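Local coordinates for phosphoacetylglucosamine mutase (Aspergillus lentulus, PDB 5O9X), which probably interconverts N-acetylglucosamine 6-phosphate and N-acetylglucosamine 1-phosphate, the reaction of a phosphoacetylglucosamine mutase, at residues A314-D319 / L411-A416; H368-F373 / T386-E391. The protein carries 1 engineered substitution. All coordinates share one frame; numbering follows the deposited sequence.

Contact 1: residues A314-D319 / L411-A416; sequences ASFIGD and LECLQA
Helix-helix packing on one face of the domain III sheet is the setting in which Phe316 and Ile317 of helix 306-324 meet Cys413 and Leu414 of helix 405-420. Between residues 314-319 and 411-416 these four buried side chains meet, over a modest 126 Å². Between the two segments the closest CA pair is Ile317 and Leu414, 7.4 Å apart, so the interface works through side-chain ends. On the Phe316 side a sulfur-aromatic contact forms: the far end of the ring, CZ, lies 4.0 Å from Cys413 SG. The sulfur is 5.2 Å from the centroid of the Phe316 ring and 73° off the ring normal, an oblique approach. Phe316 reaches across because CG stands trans to the backbone N (chi1 -171°), swinging the ring out toward the second helix, while the short Cys413 side chain starts from a CB already aimed at its partner. Beside this pair the aliphatic branches meet: Ile317 CG2 touches Leu414 CD2 at 4.0 Å, with the two side chains crossing obliquely. Leu414 leaves its helix at an angle to the interface, and it is its branched end that closes the distance. Both contacts are apolar, without a hydrogen bond between the segments, whereas the polar side chains nearby turn elsewhere: Ser315 OG bonds to Lys442 NZ, and Gln415 NE2 to Ile397 O. Around the interface, Leu320, one turn further along helix 306-324, touches both Cys413 and Leu414. Helix 428-442 also supplies Ile438, which packs on Phe316, and His441, which touches Cys413 and meets the Phe316 ring with planes at about 45°. Thus three helices, 306-324, 405-420 and 428-442, share the surroundings of one aromatic ring.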
# COMPACT_ATOMS: atom_id res chain seq x y z
N ALA A 314 -13.35 9.82 -5.72
CA ALA A 314 -14.56 9.41 -6.43
C ALA A 314 -15.50 10.59 -6.73
O ALA A 314 -16.08 10.65 -7.85
CB ALA A 314 -15.28 8.29 -5.68
N SER A 315 -15.65 11.53 -5.79
CA SER A 315 -16.50 12.71 -6.02
C SER A 315 -15.88 13.57 -7.15
O SER A 315 -16.58 13.98 -8.07
CB SER A 315 -16.55 13.51 -4.72
OG SER A 315 -16.92 14.84 -4.94
N PHE A 316 -14.60 13.91 -7.04
CA PHE A 316 -13.94 14.75 -8.04
C PHE A 316 -14.02 14.12 -9.44
O PHE A 316 -14.42 14.75 -10.40
CB PHE A 316 -12.47 14.95 -7.67
CG PHE A 316 -11.78 15.97 -8.53
CD1 PHE A 316 -12.34 17.26 -8.68
CD2 PHE A 316 -10.61 15.65 -9.20
CE1 PHE A 316 -11.69 18.21 -9.49
CE2 PHE A 316 -9.93 16.60 -9.96
CZ PHE A 316 -10.48 17.88 -10.09
N ILE A 317 -13.64 12.86 -9.57
CA ILE A 317 -13.67 12.20 -10.86
C ILE A 317 -15.09 12.16 -11.50
O ILE A 317 -15.25 12.33 -12.74
CB ILE A 317 -12.98 10.80 -10.85
CG1 ILE A 317 -11.49 10.98 -10.52
CG2 ILE A 317 -13.23 10.03 -12.20
CD1 ILE A 317 -10.77 9.66 -10.11
N GLY A 318 -16.10 11.89 -10.67
CA GLY A 318 -17.47 11.94 -11.11
C GLY A 318 -17.88 13.30 -11.60
O GLY A 318 -18.56 13.37 -12.64
N ASP A 319 -17.53 14.37 -10.88
CA ASP A 319 -17.83 15.72 -11.35
C ASP A 319 -17.06 16.03 -12.66
O ASP A 319 -17.64 16.67 -13.55
CB ASP A 319 -17.48 16.79 -10.30
CG ASP A 319 -18.36 16.71 -9.05
OD1 ASP A 319 -19.44 16.02 -9.03
OD2 ASP A 319 -17.98 17.43 -8.11
N LEU A 411 -12.01 17.48 -19.47
CA LEU A 411 -11.40 16.33 -20.08
C LEU A 411 -9.87 16.34 -19.89
O LEU A 411 -9.24 15.30 -19.51
CB LEU A 411 -11.80 16.18 -21.58
CG LEU A 411 -11.31 14.85 -22.22
CD1 LEU A 411 -12.21 13.69 -21.76
CD2 LEU A 411 -11.44 14.95 -23.73
N GLU A 412 -9.25 17.50 -20.11
CA GLU A 412 -7.81 17.63 -19.95
C GLU A 412 -7.39 17.39 -18.49
O GLU A 412 -6.34 16.84 -18.25
CB GLU A 412 -7.31 19.02 -20.40
CG GLU A 412 -6.98 19.02 -21.92
CD GLU A 412 -6.81 20.42 -22.55
OE1 GLU A 412 -5.98 21.22 -22.03
OE2 GLU A 412 -7.50 20.73 -23.56
N CYS A 413 -8.21 17.85 -17.53
CA CYS A 413 -7.90 17.58 -16.11
C CYS A 413 -7.94 16.06 -15.89
O CYS A 413 -7.03 15.50 -15.31
CB CYS A 413 -8.91 18.35 -15.23
SG CYS A 413 -8.38 18.27 -13.50
N LEU A 414 -8.94 15.37 -16.42
CA LEU A 414 -8.97 13.90 -16.25
C LEU A 414 -7.78 13.22 -16.84
O LEU A 414 -7.23 12.28 -16.25
CB LEU A 414 -10.24 13.28 -16.88
CG LEU A 414 -11.49 13.26 -16.07
CD1 LEU A 414 -12.63 12.90 -17.01
CD2 LEU A 414 -11.36 12.23 -14.91
N GLN A 415 -7.35 13.67 -18.02
CA GLN A 415 -6.19 13.05 -18.69
C GLN A 415 -4.95 13.21 -17.84
O GLN A 415 -4.19 12.25 -17.65
CB GLN A 415 -5.92 13.71 -20.09
CG GLN A 415 -7.07 13.57 -21.10
CD GLN A 415 -6.92 14.51 -22.34
OE1 GLN A 415 -6.09 15.45 -22.33
NE2 GLN A 415 -7.70 14.23 -23.41
N ALA A 416 -4.76 14.42 -17.29
CA ALA A 416 -3.61 14.66 -16.44
C ALA A 416 -3.65 13.72 -15.15
O ALA A 416 -2.60 13.18 -14.70
CB ALA A 416 -3.58 16.14 -16.03

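Contact 2: residues H368-F373 / T386-E391; sequences HAAMRF and TITFSE. Unlike the reference sequence in segment 368-373: Met371 (reference Leu).
Ala370 and Thr388 meet methyl to methyl: Ala370 CB lies 3.7 Å from Thr388 CG2, and the CB of each residue is directed at the other segment. Thr388 uses both of its branches. Its hydroxyl stands trans to the backbone N (chi1 -178°), which brings OG1 beside Met371, whose terminal CE approaches to 3.6 Å, while CG2, set between the backbone N and the carbonyl carbon, faces Ala370 CB and also comes within 4.0 Å of Ala370 O. Met371 begins by pointing off from the strand, but bends at chi2 (-96°) and again at chi3, so that its end folds back and crosses the threonine at about a right angle. Further along, Ser390 CB rests 3.9 Å from Phe373 O.

The first shell is set by a turn and a strand. Residues Ala370 to Phe373 form a type I beta turn, closed by Phe373 N to Ala370 O at 3.2 Å, and the chain runs on into strand 375-379. That strand pairs antiparallel with strand 385-389, and backbone bonds of Thr388 with Gly376 and of Ser390 with Asp374 hold residues 386-391 against it. Tyr378 packs against both Ala370 and Thr388, and Val335 of the inner strand 332-337 supports Ala370 and Phe373. Ser390 is the N-cap of the following helix, its OG bonded to Ala393 N. The side chain of Ala370 lies about 13 Å from the bound glucose 1,6-bisphosphate, well away from the ligand, as structural packing.

Chemically, methyl groups (one of them the S-methyl of Met371), the Thr388 hydroxyl oxygen and a backbone carbonyl meet by van der Waals contact; precise placement comes from the turn and the sheet pairing, and Ser390 OG caps the following helix.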
# COMPACT_ATOMS: atom_id res chain seq x y z
N HIS A 368 -7.47 -6.26 -7.53
CA HIS A 368 -8.32 -7.30 -8.22
C HIS A 368 -9.75 -6.90 -8.43
O HIS A 368 -10.25 -7.03 -9.55
CB HIS A 368 -8.26 -8.68 -7.53
CG HIS A 368 -8.96 -9.79 -8.30
ND1 HIS A 368 -10.28 -10.17 -8.07
CD2 HIS A 368 -8.49 -10.65 -9.25
CE1 HIS A 368 -10.60 -11.18 -8.87
NE2 HIS A 368 -9.53 -11.50 -9.59
N ALA A 369 -10.44 -6.43 -7.38
CA ALA A 369 -11.88 -6.08 -7.47
C ALA A 369 -12.11 -4.81 -8.26
O ALA A 369 -13.19 -4.63 -8.88
CB ALA A 369 -12.50 -5.93 -6.06
N ALA A 370 -11.13 -3.90 -8.18
CA ALA A 370 -11.23 -2.60 -8.83
C ALA A 370 -11.16 -2.76 -10.37
O ALA A 370 -11.70 -1.89 -11.06
CB ALA A 370 -10.13 -1.69 -8.36
N MET A 371 -10.57 -3.86 -10.87
CA MET A 371 -10.56 -4.16 -12.34
C MET A 371 -11.96 -4.30 -12.92
O MET A 371 -12.15 -4.25 -14.13
CB MET A 371 -9.78 -5.42 -12.73
CG MET A 371 -8.42 -5.66 -12.09
SD MET A 371 -6.95 -5.15 -13.01
CE MET A 371 -6.97 -3.37 -12.78
N ARG A 372 -12.98 -4.44 -12.08
CA ARG A 372 -14.33 -4.64 -12.62
C ARG A 372 -15.03 -3.34 -13.07
O ARG A 372 -16.11 -3.39 -13.66
CB ARG A 372 -15.16 -5.47 -11.64
CG ARG A 372 -14.45 -6.81 -11.37
CD ARG A 372 -15.24 -7.93 -10.72
NE ARG A 372 -16.66 -7.99 -11.11
CZ ARG A 372 -17.57 -8.79 -10.55
NH1 ARG A 372 -17.22 -9.62 -9.57
NH2 ARG A 372 -18.84 -8.77 -10.95
N PHE A 373 -14.40 -2.18 -12.78
CA PHE A 373 -14.99 -0.86 -13.06
C PHE A 373 -14.20 -0.20 -14.19
O PHE A 373 -13.05 -0.58 -14.41
CB PHE A 373 -14.93 -0.01 -11.77
CG PHE A 373 -15.73 -0.62 -10.66
CD1 PHE A 373 -17.10 -0.66 -10.74
CD2 PHE A 373 -15.10 -1.19 -9.53
CE1 PHE A 373 -17.88 -1.27 -9.73
CE2 PHE A 373 -15.87 -1.80 -8.51
CZ PHE A 373 -17.25 -1.84 -8.61
N THR A 386 -5.16 3.73 -4.47
CA THR A 386 -4.94 4.36 -5.75
C THR A 386 -6.25 4.35 -6.55
O THR A 386 -7.34 4.06 -6.01
CB THR A 386 -3.69 3.79 -6.53
OG1 THR A 386 -3.37 4.75 -7.53
CG2 THR A 386 -3.96 2.48 -7.15
N ILE A 387 -6.14 4.68 -7.82
CA ILE A 387 -7.31 4.66 -8.70
C ILE A 387 -6.82 4.02 -9.96
O ILE A 387 -5.78 4.39 -10.50
CB ILE A 387 -7.88 6.05 -9.02
CG1 ILE A 387 -8.35 6.73 -7.74
CG2 ILE A 387 -9.17 5.89 -9.86
CD1 ILE A 387 -7.83 8.10 -7.56
N THR A 388 -7.55 3.03 -10.40
CA THR A 388 -7.17 2.32 -11.63
C THR A 388 -8.18 2.71 -12.75
O THR A 388 -9.36 2.90 -12.51
CB THR A 388 -7.05 0.82 -11.33
OG1 THR A 388 -6.65 0.18 -12.52
CG2 THR A 388 -8.36 0.26 -10.97
N PHE A 389 -7.67 2.92 -13.96
CA PHE A 389 -8.51 3.26 -15.14
C PHE A 389 -8.37 2.12 -16.11
O PHE A 389 -7.25 1.75 -16.45
CB PHE A 389 -8.00 4.54 -15.78
CG PHE A 389 -8.18 5.75 -14.90
CD1 PHE A 389 -9.36 6.52 -14.98
CD2 PHE A 389 -7.17 6.10 -13.99
CE1 PHE A 389 -9.53 7.65 -14.18
CE2 PHE A 389 -7.35 7.21 -13.15
CZ PHE A 389 -8.52 7.98 -13.26
N SER A 390 -9.49 1.54 -16.46
CA SER A 390 -9.49 0.42 -17.46
C SER A 390 -9.00 0.84 -18.85
O SER A 390 -8.93 2.05 -19.17
CB SER A 390 -10.88 -0.14 -17.64
OG SER A 390 -11.75 0.74 -18.38
N GLU A 391 -8.66 -0.14 -19.69
CA GLU A 391 -8.33 0.17 -21.09
C GLU A 391 -9.38 1.06 -21.84
O GLU A 391 -9.02 2.10 -22.42
CB GLU A 391 -7.95 -1.11 -21.84
CG GLU A 391 -6.55 -1.64 -21.49
CD GLU A 391 -5.47 -0.55 -21.36
OE1 GLU A 391 -5.22 0.18 -22.35
OE2 GLU A 391 -4.86 -0.40 -20.26

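Contacts 1 and 2 belong to the same domain III sandwich but lie on opposite faces of its sheet. Contact 1 is wholly buried and joins two helices over one face; contact 2 seats the end of helix 363-370 and its turn on the other face of the edge strand 385-389, and is partly open to solvent at Met371. The strand links them: Ile387 and Phe389, facing away from contact 2, reach Ile317 of contact 1, whose CD1 is 4.1 Å from Ile387 CG2. Both rest largely on apolar packing, yet the buried one uses aromatic, sulfur and branched aliphatic groups, whereas the more exposed one relies on small side chains and a flexible methionine.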